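Local coordinates for protein transketolase (Campylobacter jejuni, PDB 3M6L) that belongs to the transketolase family of thiamine diphosphate-dependent enzymes and binds this cofactor, together with ribose-5-phosphate, between two subunits, at residues I392-M397 with S421-P426; P370-E375 with I441-S446; K530-A535 with G582-V587. All coordinates share one frame; numbering follows the deposited sequence. Where two conformers were deposited one is given.

Interaction 1. Residues I392-M397 with S421-P426. With TPP (thiamine diphosphate), chain C.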
loop_
_atom_site.group_PDB
_atom_site.type_symbol
_atom_site.label_atom_id
_atom_site.label_comp_id
_atom_site.label_asym_id
_atom_site.label_seq_id
_atom_site.Cartn_x
_atom_site.Cartn_y
_atom_site.Cartn_z
ATOM N N ILE A 392 -1.796 3.427 14.341
ATOM C CA ILE A 392 -0.831 3.096 13.272
ATOM C C ILE A 392 -1.580 2.293 12.194
ATOM O O ILE A 392 -1.363 1.069 12.053
ATOM C CB ILE A 392 0.422 2.413 13.832
ATOM C CG1 ILE A 392 1.138 3.214 14.923
ATOM C CG2 ILE A 392 1.498 2.354 12.711
ATOM C CD1 ILE A 392 0.525 3.118 16.383
ATOM N N ARG A 393 -2.433 2.981 11.406
ATOM C CA ARG A 393 -3.450 2.361 10.512
ATOM C C ARG A 393 -3.573 3.322 9.348
ATOM O O ARG A 393 -4.645 3.861 9.070
ATOM C CB ARG A 393 -4.824 2.255 11.216
ATOM C CG ARG A 393 -4.792 1.443 12.516
ATOM C CD ARG A 393 -6.189 1.286 12.995
ATOM N NE ARG A 393 -6.330 0.559 14.269
ATOM C CZ ARG A 393 -6.372 1.135 15.460
ATOM N NH1 ARG A 393 -6.371 2.470 15.634
ATOM N NH2 ARG A 393 -6.606 0.339 16.539
ATOM N N GLU A 394 -2.461 3.545 8.585
ATOM C CA GLU A 394 -2.513 4.467 7.484
ATOM C C GLU A 394 -3.616 4.107 6.504
ATOM O O GLU A 394 -4.321 5.000 6.002
ATOM C CB GLU A 394 -1.168 4.555 6.757
ATOM C CG GLU A 394 -0.029 5.076 7.576
ATOM C CD GLU A 394 0.669 4.040 8.420
ATOM O OE1 GLU A 394 0.299 2.830 8.257
ATOM O OE2 GLU A 394 1.605 4.433 9.150
ATOM N N HIS A 395 -3.724 2.838 6.080
ATOM C CA HIS A 395 -4.663 2.523 5.038
ATOM C C HIS A 395 -6.113 2.707 5.455
ATOM O O HIS A 395 -6.907 3.305 4.740
ATOM C CB HIS A 395 -4.455 1.102 4.611
ATOM C CG HIS A 395 -4.928 0.680 3.270
ATOM N ND1 HIS A 395 -5.472 1.454 2.278
ATOM C CD2 HIS A 395 -4.757 -0.564 2.748
ATOM C CE1 HIS A 395 -5.679 0.666 1.220
ATOM N NE2 HIS A 395 -5.278 -0.550 1.509
ATOM N N ALA A 396 -6.478 2.218 6.637
ATOM C CA ALA A 396 -7.806 2.377 7.123
ATOM C C ALA A 396 -8.144 3.873 7.369
ATOM O O ALA A 396 -9.239 4.333 7.083
ATOM C CB ALA A 396 -8.036 1.553 8.377
HETATM N N MSE A 397 -7.164 4.649 7.834
HETATM C CA MSE A 397 -7.369 6.074 7.935
HETATM C C MSE A 397 -7.809 6.730 6.671
HETATM O O MSE A 397 -8.790 7.461 6.635
HETATM C CB MSE A 397 -6.149 6.772 8.477
HETATM C CG MSE A 397 -6.043 8.194 8.220
HETATM SE SE MSE A 397 -4.454 9.108 8.926
HETATM C CE MSE A 397 -3.259 8.437 7.463
ATOM N N SER A 421 2.913 7.091 2.829
ATOM C CA SER A 421 1.867 7.248 1.850
ATOM C C SER A 421 1.664 5.915 1.126
ATOM O O SER A 421 0.530 5.616 0.696
ATOM C CB SER A 421 2.052 8.382 0.891
ATOM O OG SER A 421 3.124 8.099 0.015
ATOM N N GLU A 422 2.739 5.143 0.963
ATOM C CA GLU A 422 2.655 3.859 0.273
ATOM C C GLU A 422 1.682 2.935 0.974
ATOM O O GLU A 422 1.163 2.057 0.269
ATOM C CB GLU A 422 4.026 3.247 0.057
ATOM C CG GLU A 422 4.874 4.170 -0.826
ATOM C CD GLU A 422 6.016 3.499 -1.452
ATOM O OE1 GLU A 422 6.620 2.552 -0.845
ATOM O OE2 GLU A 422 6.389 3.957 -2.570
ATOM N N TYR A 423 1.519 2.999 2.289
ATOM C CA TYR A 423 0.596 2.160 3.034
ATOM C C TYR A 423 -0.883 2.539 2.744
ATOM O O TYR A 423 -1.716 1.651 2.899
ATOM C CB TYR A 423 0.858 2.210 4.508
ATOM C CG TYR A 423 1.933 1.360 5.069
ATOM C CD1 TYR A 423 3.289 1.546 4.761
ATOM C CD2 TYR A 423 1.660 0.291 5.959
ATOM C CE1 TYR A 423 4.299 0.833 5.299
ATOM C CE2 TYR A 423 2.676 -0.445 6.520
ATOM C CZ TYR A 423 3.993 -0.256 6.160
ATOM O OH TYR A 423 4.968 -0.982 6.784
ATOM N N LEU A 424 -1.150 3.729 2.235
ATOM C CA LEU A 424 -2.529 4.168 1.999
ATOM C C LEU A 424 -2.878 4.469 0.570
ATOM O O LEU A 424 -4.007 4.843 0.237
ATOM C CB LEU A 424 -2.895 5.380 2.904
ATOM C CG LEU A 424 -1.984 6.585 2.821
ATOM C CD1 LEU A 424 -2.079 7.338 1.480
ATOM C CD2 LEU A 424 -2.361 7.587 3.944
ATOM N N LYS A 425 -1.900 4.302 -0.334
ATOM C CA LYS A 425 -2.093 4.634 -1.719
ATOM C C LYS A 425 -3.349 4.010 -2.437
ATOM O O LYS A 425 -3.981 4.726 -3.191
ATOM C CB LYS A 425 -0.851 4.209 -2.468
ATOM C CG LYS A 425 -0.985 4.260 -4.037
ATOM C CD LYS A 425 -1.056 5.714 -4.596
ATOM C CE LYS A 425 -1.209 5.739 -6.134
ATOM N NZ LYS A 425 -2.466 5.066 -6.628
ATOM N N PRO A 426 -3.726 2.745 -2.094
ATOM C CA PRO A 426 -4.914 2.232 -2.768
ATOM C C PRO A 426 -6.195 3.018 -2.436
ATOM O O PRO A 426 -7.027 3.221 -3.239
ATOM C CB PRO A 426 -4.991 0.748 -2.281
ATOM C CG PRO A 426 -3.658 0.396 -1.835
ATOM C CD PRO A 426 -3.088 1.657 -1.299
HETATM N "N1'" TPP C . 3.949 4.010 9.988
HETATM C "C2'" TPP C . 4.761 3.009 9.656
HETATM C CM2 TPP C . 4.231 1.994 8.661
HETATM N "N3'" TPP C . 6.025 2.800 10.087
HETATM C "C4'" TPP C . 6.589 3.709 10.889
HETATM N "N4'" TPP C . 7.837 3.506 11.245
HETATM C "C5'" TPP C . 5.742 4.856 11.362
HETATM C "C6'" TPP C . 4.444 4.946 10.863
HETATM C "C7'" TPP C . 6.309 5.922 12.375
HETATM N N3 TPP C . 6.450 5.279 13.783
HETATM C C2 TPP C . 7.548 4.698 14.406
HETATM S S1 TPP C . 7.353 3.887 15.970
HETATM C C5 TPP C . 5.690 4.446 15.913
HETATM C C4 TPP C . 5.410 5.135 14.642
HETATM C CM4 TPP C . 4.023 5.575 14.383
HETATM C C6 TPP C . 4.648 4.219 16.981
HETATM C C7 TPP C . 5.116 3.919 18.396
HETATM O O7 TPP C . 5.210 2.560 18.255
HETATM P PA TPP C . 5.500 1.443 19.264
HETATM O O1A TPP C . 5.474 0.258 18.400
HETATM O O2A TPP C . 4.414 1.537 20.310
HETATM O O3A TPP C . 6.897 1.845 19.845
HETATM P PB TPP C . 7.514 2.291 21.264
HETATM O O1B TPP C . 8.861 1.691 21.272
HETATM O O2B TPP C . 6.598 1.896 22.389
HETATM O O3B TPP C . 7.510 3.783 21.320
#

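Interaction 2. Residues P370-E375 with I441-S446. With R5P (ribose-5-phosphate), chain F.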
loop_
_atom_site.group_PDB
_atom_site.type_symbol
_atom_site.label_atom_id
_atom_site.label_comp_id
_atom_site.label_asym_id
_atom_site.label_seq_id
_atom_site.Cartn_x
_atom_site.Cartn_y
_atom_site.Cartn_z
ATOM N N PRO A 370 2.292 14.730 16.574
ATOM C CA PRO A 370 3.362 15.569 17.063
ATOM C C PRO A 370 4.432 15.882 16.025
ATOM O O PRO A 370 5.038 16.938 16.055
ATOM C CB PRO A 370 3.923 14.799 18.256
ATOM C CG PRO A 370 2.896 13.936 18.662
ATOM C CD PRO A 370 2.064 13.583 17.452
ATOM N N SER A 371 4.634 14.944 15.121
ATOM C CA SER A 371 5.691 15.070 14.128
ATOM C C SER A 371 5.160 15.640 12.827
ATOM O O SER A 371 5.843 16.386 12.141
ATOM C CB SER A 371 6.255 13.677 13.860
ATOM O OG SER A 371 7.386 13.819 13.082
ATOM N N ASN A 372 3.952 15.260 12.453
ATOM C CA ASN A 372 3.271 15.864 11.278
ATOM C C ASN A 372 2.847 17.312 11.493
ATOM O O ASN A 372 2.538 18.029 10.544
ATOM C CB ASN A 372 2.065 15.049 10.841
ATOM C CG ASN A 372 2.417 13.616 10.306
ATOM O OD1 ASN A 372 3.570 13.269 9.822
ATOM N ND2 ASN A 372 1.441 12.781 10.392
ATOM N N LYS A 373 2.723 17.678 12.796
ATOM C CA LYS A 373 2.225 19.014 13.248
ATOM C C LYS A 373 0.766 19.170 12.845
ATOM O O LYS A 373 0.356 20.248 12.448
ATOM C CB LYS A 373 3.075 20.189 12.714
ATOM C CG LYS A 373 4.548 20.108 13.079
ATOM C CD LYS A 373 4.832 19.898 14.528
ATOM C CE LYS A 373 6.300 19.798 14.923
ATOM N NZ LYS A 373 6.855 21.162 15.027
ATOM N N THR A 374 -0.038 18.139 13.030
ATOM C CA THR A 374 -1.430 18.164 12.672
ATOM C C THR A 374 -2.432 18.357 13.808
ATOM O O THR A 374 -3.625 18.428 13.568
ATOM C CB THR A 374 -1.764 16.867 11.785
ATOM O OG1 THR A 374 -1.422 15.726 12.555
ATOM C CG2 THR A 374 -1.031 16.974 10.483
ATOM N N GLU A 375 -1.981 18.531 15.049
ATOM C CA GLU A 375 -2.954 18.698 16.129
ATOM C C GLU A 375 -3.741 19.987 15.933
ATOM O O GLU A 375 -3.180 21.056 15.637
ATOM C CB GLU A 375 -2.237 18.838 17.483
ATOM C CG GLU A 375 -3.255 18.898 18.687
ATOM C CD GLU A 375 -2.591 18.777 20.027
ATOM O OE1 GLU A 375 -1.439 19.241 20.148
ATOM O OE2 GLU A 375 -3.230 18.236 20.969
ATOM N N ILE A 441 -1.947 14.871 3.944
ATOM C CA ILE A 441 -0.870 15.715 4.474
ATOM C C ILE A 441 0.352 14.815 4.722
ATOM O O ILE A 441 0.300 13.868 5.502
ATOM C CB ILE A 441 -1.304 16.291 5.819
ATOM C CG1 ILE A 441 -2.649 17.042 5.718
ATOM C CG2 ILE A 441 -0.111 17.052 6.407
ATOM C CD1 ILE A 441 -2.639 18.051 4.713
ATOM N N PHE A 442 1.444 15.069 3.979
ATOM C CA PHE A 442 2.558 14.198 3.992
ATOM C C PHE A 442 3.807 15.003 4.324
ATOM O O PHE A 442 4.336 15.704 3.463
ATOM C CB PHE A 442 2.808 13.570 2.602
ATOM C CG PHE A 442 1.687 12.668 2.079
ATOM C CD1 PHE A 442 1.005 11.765 2.913
ATOM C CD2 PHE A 442 1.358 12.759 0.796
ATOM C CE1 PHE A 442 0.025 10.906 2.357
ATOM C CE2 PHE A 442 0.361 11.940 0.230
ATOM C CZ PHE A 442 -0.294 11.024 1.086
ATOM N N THR A 443 4.300 14.838 5.505
ATOM C CA THR A 443 5.507 15.484 5.950
ATOM C C THR A 443 6.776 14.617 5.732
ATOM O O THR A 443 6.753 13.400 5.303
ATOM C CB THR A 443 5.366 15.967 7.437
ATOM O OG1 THR A 443 5.523 14.878 8.339
ATOM C CG2 THR A 443 4.020 16.683 7.626
ATOM N N HIS A 444 7.932 15.160 6.060
ATOM C CA HIS A 444 9.206 14.443 6.005
ATOM C C HIS A 444 9.469 13.945 4.613
ATOM O O HIS A 444 9.655 12.758 4.360
ATOM C CB HIS A 444 9.192 13.317 7.020
ATOM C CG HIS A 444 9.197 13.804 8.439
ATOM N ND1 HIS A 444 8.149 14.524 8.970
ATOM C CD2 HIS A 444 10.034 13.508 9.463
ATOM C CE1 HIS A 444 8.452 14.809 10.237
ATOM N NE2 HIS A 444 9.550 14.145 10.582
ATOM N N ASP A 445 9.464 14.891 3.742
ATOM C CA ASP A 445 9.386 14.625 2.308
ATOM C C ASP A 445 10.665 14.157 1.582
ATOM O O ASP A 445 10.506 13.800 0.350
ATOM C CB ASP A 445 8.841 15.851 1.504
ATOM C CG ASP A 445 9.795 17.031 1.446
ATOM O OD1 ASP A 445 10.612 17.239 2.379
ATOM O OD2 ASP A 445 9.812 17.712 0.392
ATOM N N SER A 446 11.826 14.094 2.225
ATOM C CA SER A 446 13.043 13.841 1.429
ATOM C C SER A 446 14.136 13.286 2.242
ATOM O O SER A 446 13.944 13.009 3.418
ATOM C CB SER A 446 13.508 15.156 0.780
ATOM O OG SER A 446 14.232 15.908 1.723
HETATM C C1 R5P F . 9.818 6.484 12.896
HETATM O O1 R5P F . 10.287 5.113 13.120
HETATM C C2 R5P F . 10.231 7.422 14.041
HETATM O O2 R5P F . 9.377 7.344 15.200
HETATM C C3 R5P F . 10.566 8.901 13.703
HETATM O O3 R5P F . 11.956 8.794 13.981
HETATM C C4 R5P F . 10.207 10.122 14.611
HETATM O O4 R5P F . 8.888 9.946 15.166
HETATM C C5 R5P F . 10.449 11.534 13.950
HETATM O O5 R5P F . 10.709 12.676 14.861
HETATM P P R5P F . 10.739 14.241 14.327
HETATM O O1P R5P F . 9.317 14.997 14.565
HETATM O O2P R5P F . 11.096 14.032 12.758
HETATM O O3P R5P F . 11.832 15.108 14.869
#

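Interaction 3. Residues K530-A535 with G582-V587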
loop_
_atom_site.group_PDB
_atom_site.type_symbol
_atom_site.label_atom_id
_atom_site.label_comp_id
_atom_site.label_asym_id
_atom_site.label_seq_id
_atom_site.Cartn_x
_atom_site.Cartn_y
_atom_site.Cartn_z
ATOM N N LYS A 530 20.342 31.919 -20.383
ATOM C CA LYS A 530 21.083 30.806 -20.906
ATOM C C LYS A 530 20.635 29.515 -20.212
ATOM O O LYS A 530 20.678 28.470 -20.808
ATOM C CB LYS A 530 22.571 31.020 -20.571
ATOM C CG LYS A 530 23.139 32.284 -21.304
ATOM C CD LYS A 530 23.263 31.964 -22.774
ATOM C CE LYS A 530 23.433 33.235 -23.659
ATOM N NZ LYS A 530 22.698 32.950 -24.969
ATOM N N PHE A 531 20.229 29.649 -18.957
ATOM C CA PHE A 531 19.722 28.507 -18.171
ATOM C C PHE A 531 18.431 28.876 -17.452
ATOM O O PHE A 531 18.235 30.051 -17.101
ATOM C CB PHE A 531 20.749 28.179 -17.085
ATOM C CG PHE A 531 22.105 27.837 -17.614
ATOM C CD1 PHE A 531 22.278 26.690 -18.360
ATOM C CD2 PHE A 531 23.190 28.662 -17.356
ATOM C CE1 PHE A 531 23.577 26.430 -18.901
ATOM C CE2 PHE A 531 24.446 28.348 -17.852
ATOM C CZ PHE A 531 24.598 27.252 -18.619
ATOM N N THR A 532 17.573 27.880 -17.199
ATOM C CA THR A 532 16.486 28.035 -16.254
ATOM C C THR A 532 16.606 26.930 -15.244
ATOM O O THR A 532 16.651 25.761 -15.668
ATOM C CB THR A 532 15.127 27.962 -16.976
ATOM O OG1 THR A 532 14.959 29.033 -17.912
ATOM C CG2 THR A 532 13.947 27.945 -16.050
ATOM N N LEU A 533 16.591 27.256 -13.969
ATOM C CA LEU A 533 16.613 26.248 -12.904
ATOM C C LEU A 533 15.225 26.124 -12.404
ATOM O O LEU A 533 14.669 27.126 -11.982
ATOM C CB LEU A 533 17.602 26.606 -11.825
ATOM C CG LEU A 533 19.083 26.764 -12.140
ATOM C CD1 LEU A 533 19.393 27.842 -13.140
ATOM C CD2 LEU A 533 19.972 26.997 -10.891
ATOM N N LEU A 534 14.643 24.937 -12.541
ATOM C CA LEU A 534 13.233 24.638 -12.208
ATOM C C LEU A 534 13.285 23.752 -10.964
ATOM O O LEU A 534 13.959 22.772 -10.988
ATOM C CB LEU A 534 12.565 23.935 -13.352
ATOM C CG LEU A 534 11.112 23.534 -13.063
ATOM C CD1 LEU A 534 10.368 23.634 -14.288
ATOM C CD2 LEU A 534 11.106 22.149 -12.477
ATOM N N ALA A 535 12.613 24.091 -9.867
ATOM C CA ALA A 535 12.676 23.307 -8.654
ATOM C C ALA A 535 11.379 23.431 -7.866
ATOM O O ALA A 535 10.603 24.278 -8.187
ATOM C CB ALA A 535 13.857 23.720 -7.748
ATOM N N GLY A 582 16.292 28.855 -22.467
ATOM C CA GLY A 582 17.652 28.375 -22.482
ATOM C C GLY A 582 17.602 26.887 -22.213
ATOM O O GLY A 582 16.630 26.165 -22.589
ATOM N N GLU A 583 18.635 26.422 -21.557
ATOM C CA GLU A 583 18.717 24.987 -21.166
ATOM C C GLU A 583 18.089 24.929 -19.789
ATOM O O GLU A 583 18.558 25.601 -18.871
ATOM C CB GLU A 583 20.160 24.599 -21.123
ATOM C CG GLU A 583 20.492 23.245 -20.551
ATOM C CD GLU A 583 21.844 22.764 -21.114
ATOM O OE1 GLU A 583 21.839 21.936 -22.068
ATOM O OE2 GLU A 583 22.893 23.272 -20.660
ATOM N N VAL A 584 17.066 24.088 -19.694
ATOM C CA VAL A 584 16.252 23.961 -18.486
ATOM C C VAL A 584 16.743 22.795 -17.665
ATOM O O VAL A 584 16.776 21.634 -18.206
ATOM C CB VAL A 584 14.749 23.755 -18.813
ATOM C CG1 VAL A 584 13.857 23.697 -17.525
ATOM C CG2 VAL A 584 14.226 24.895 -19.807
ATOM N N ILE A 585 17.084 23.080 -16.422
ATOM C CA ILE A 585 17.541 22.061 -15.490
ATOM C C ILE A 585 16.528 21.931 -14.365
ATOM O O ILE A 585 16.371 22.860 -13.573
ATOM C CB ILE A 585 18.913 22.382 -14.931
ATOM C CG1 ILE A 585 19.952 22.428 -16.080
ATOM C CG2 ILE A 585 19.333 21.352 -13.895
ATOM C CD1 ILE A 585 20.328 23.858 -16.428
ATOM N N GLY A 586 16.048 20.702 -14.154
ATOM C CA GLY A 586 15.114 20.420 -13.038
ATOM C C GLY A 586 15.922 19.939 -11.847
ATOM O O GLY A 586 16.875 19.179 -12.012
ATOM N N VAL A 587 15.605 20.373 -10.631
ATOM C CA VAL A 587 16.329 20.016 -9.505
ATOM C C VAL A 587 15.329 19.661 -8.391
ATOM O O VAL A 587 14.523 20.503 -7.981
ATOM C CB VAL A 587 17.163 21.247 -9.001
ATOM C CG1 VAL A 587 17.972 20.920 -7.839
ATOM C CG2 VAL A 587 18.037 21.809 -10.219
#

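Interaction 1. Residues I392-M397 with S421-P426
Tyr423 packs against Glu394 on helix 421-434, with its CB 3.8 Å from the Glu394 CB. The carboxylate plane stands 53° from the ring plane, and Glu394 OE1 approaches Tyr423 CD2 obliquely, at 3.7 Å. Chi2 of Glu394 is bent (84°), which folds the carboxylate back toward the cofactor, where Glu394 OE2 lies 2.5 Å from N1' of thiamine diphosphate. The Tyr423 ring meets the same pyrimidine with one face: methyl CM2 of the cofactor sits over it, 3.4 Å from Tyr423 CZ and displaced toward the rim. The phenol OH reaches the carbonyl of Leu119 of the second subunit. A glutamate facing N1' and an aromatic ring against the pyrimidine are familiar features of the thiamine diphosphate-binding fold, and here both come from the pyrimidine-binding domain, whereas Asn185 and His259 of the second subunit also hydrogen-bond the cofactor. Farther along the backbone, the carbonyl O of Tyr423 covers one face of the His395 imidazole and lies 3.3 Å from His395 CB. Leu424 follows: its CB presses on the carbonyl O of Glu394 at 3.4 Å, and its CD2 meets the methyl CE of selenomethionine Met397 at 3.7 Å. Pro426, whose nitrogen has no hydrogen to give to the preceding turn, kinks the helix, and its side chain crosses that of His395 at about a right angle, Pro426 CB 3.6 Å from His395 CE1. The imidazole ND1 is buried here without a polar partner in the model.

Interaction 2. Residues P370-E375 with I441-S446
Ser371 to Thr374 run nearly antiparallel to Ile441 to His444, their end-to-end directions 164° apart, yet no backbone hydrogen bond joins them and the nearest CA atoms, of Asn372 and Thr443, are 5.8 Å apart. Side chains bridge the gap. The hydroxyl OG1 of Thr443 donates to the amide oxygen OD1 of Asn372 at 2.9 Å, tilted from the carbonyl plane. Thr443 OG1 also accepts the ND1 hydrogen of His444 at 2.7 Å, so a chain of donors runs from the imidazole through Thr443 to the amide oxygen of Asn372 at the helix end. With chi1 at 78°, OG1 stands between the backbone N and carbonyl carbon of Thr443, where it can serve both neighbours, while Thr443 CG2 packs 3.5 Å from the carbonyl O of Asn372. On the far edge of the ring, His444 NE2 donates to phosphate oxygen O2P of ribose-5-phosphate, 2.7 Å away and nearly straight at 162°; the bonds at ND1 and NE2 together hold the ring's rotation. Ser371 OG donates to O1P of the ligand at 2.7 Å in the conformer described, one of two modelled. Beyond the polar pair, the methyl groups CG2 of Thr374 and CG2 of Ile441 touch loosely at 4.2 Å. Arg344 and Arg502 are hydrogen-bonded to the ligand as well, and Phe417 of the adjoining strand meets the imidazole. The arrangement is an anion-binding site at the carboxyl end of a parallel strand, as befits an alpha/beta domain: strand 439-443 ends at Thr443, and His444, with positive phi, turns off it to hold the phosphate.

Interaction 3. Residues K530-A535 with G582-V587
Two neighbouring parallel strands, 531-535 and 583-587, pair in the middle of the mixed sheet of the C-terminal transketolase domain, their axes 4.6 Å apart and twisted by 20°. Phe531 lies beside Glu583, Thr532 beside Val584, Leu533 beside Ile585 and Leu534 beside Gly586. Backbone hydrogen bonds stitch them together, among them Glu583 N to Lys530 O, Ile585 N to Thr532 O and Leu534 N to Ile585 O, at 2.8 to 3.0 Å. Between these bonds, CA-H...O contacts such as Phe531 CA to Glu583 O, 3.2 Å, fill in. Between the two strands the chain passes through helix 540-552, strand 557-561, which pairs with the other side of 531-535, and helices 565-569 and 573-579; strand 531-535, helix 540-552 and strand 557-561 form a beta-alpha-beta unit. On the face with Phe531, Leu533 and Ile585, helices 540-552 and 625-632 cover the sheet. There Phe531 CD1 touches Ile585 CD1 at 3.9 Å, the two side chains lying side by side. The Glu583 chain, extended with CG anti to its N (chi1 171°), runs alongside the phenyl group and brings Glu583 OE2 to the ring edge, 3.7 Å from Phe531 CE1, the two planes only 18° apart. On the opposite face Leu534 CB meets Val584 CG1 at 4.4 Å, and Thr532 OG1 is hydrogen-bonded to the carbonyl O of Lys581.

Interactions 1 and 2 belong to one pyrimidine-binding domain, with centres 15 Å apart, and interaction 1 is nested along the chain inside the loop closed by interaction 2. Helix 421-434 leads directly into strand 439-443, and the two contacts touch where Ser421 CB packs 3.5 Å from Phe442 CZ. They serve adjoining parts of a single pocket: interaction 1 meets the pyrimidine of thiamine diphosphate, and interaction 2 the phosphate of ribose-5-phosphate. The Ser371 side chain is about 8 Å from the cofactor, and that of Glu394 about 9 Å from ribose-5-phosphate. Interaction 3 lies in the C-terminal domain, its nearest atoms about 10 Å from interaction 2 and about 19 Å from interaction 1.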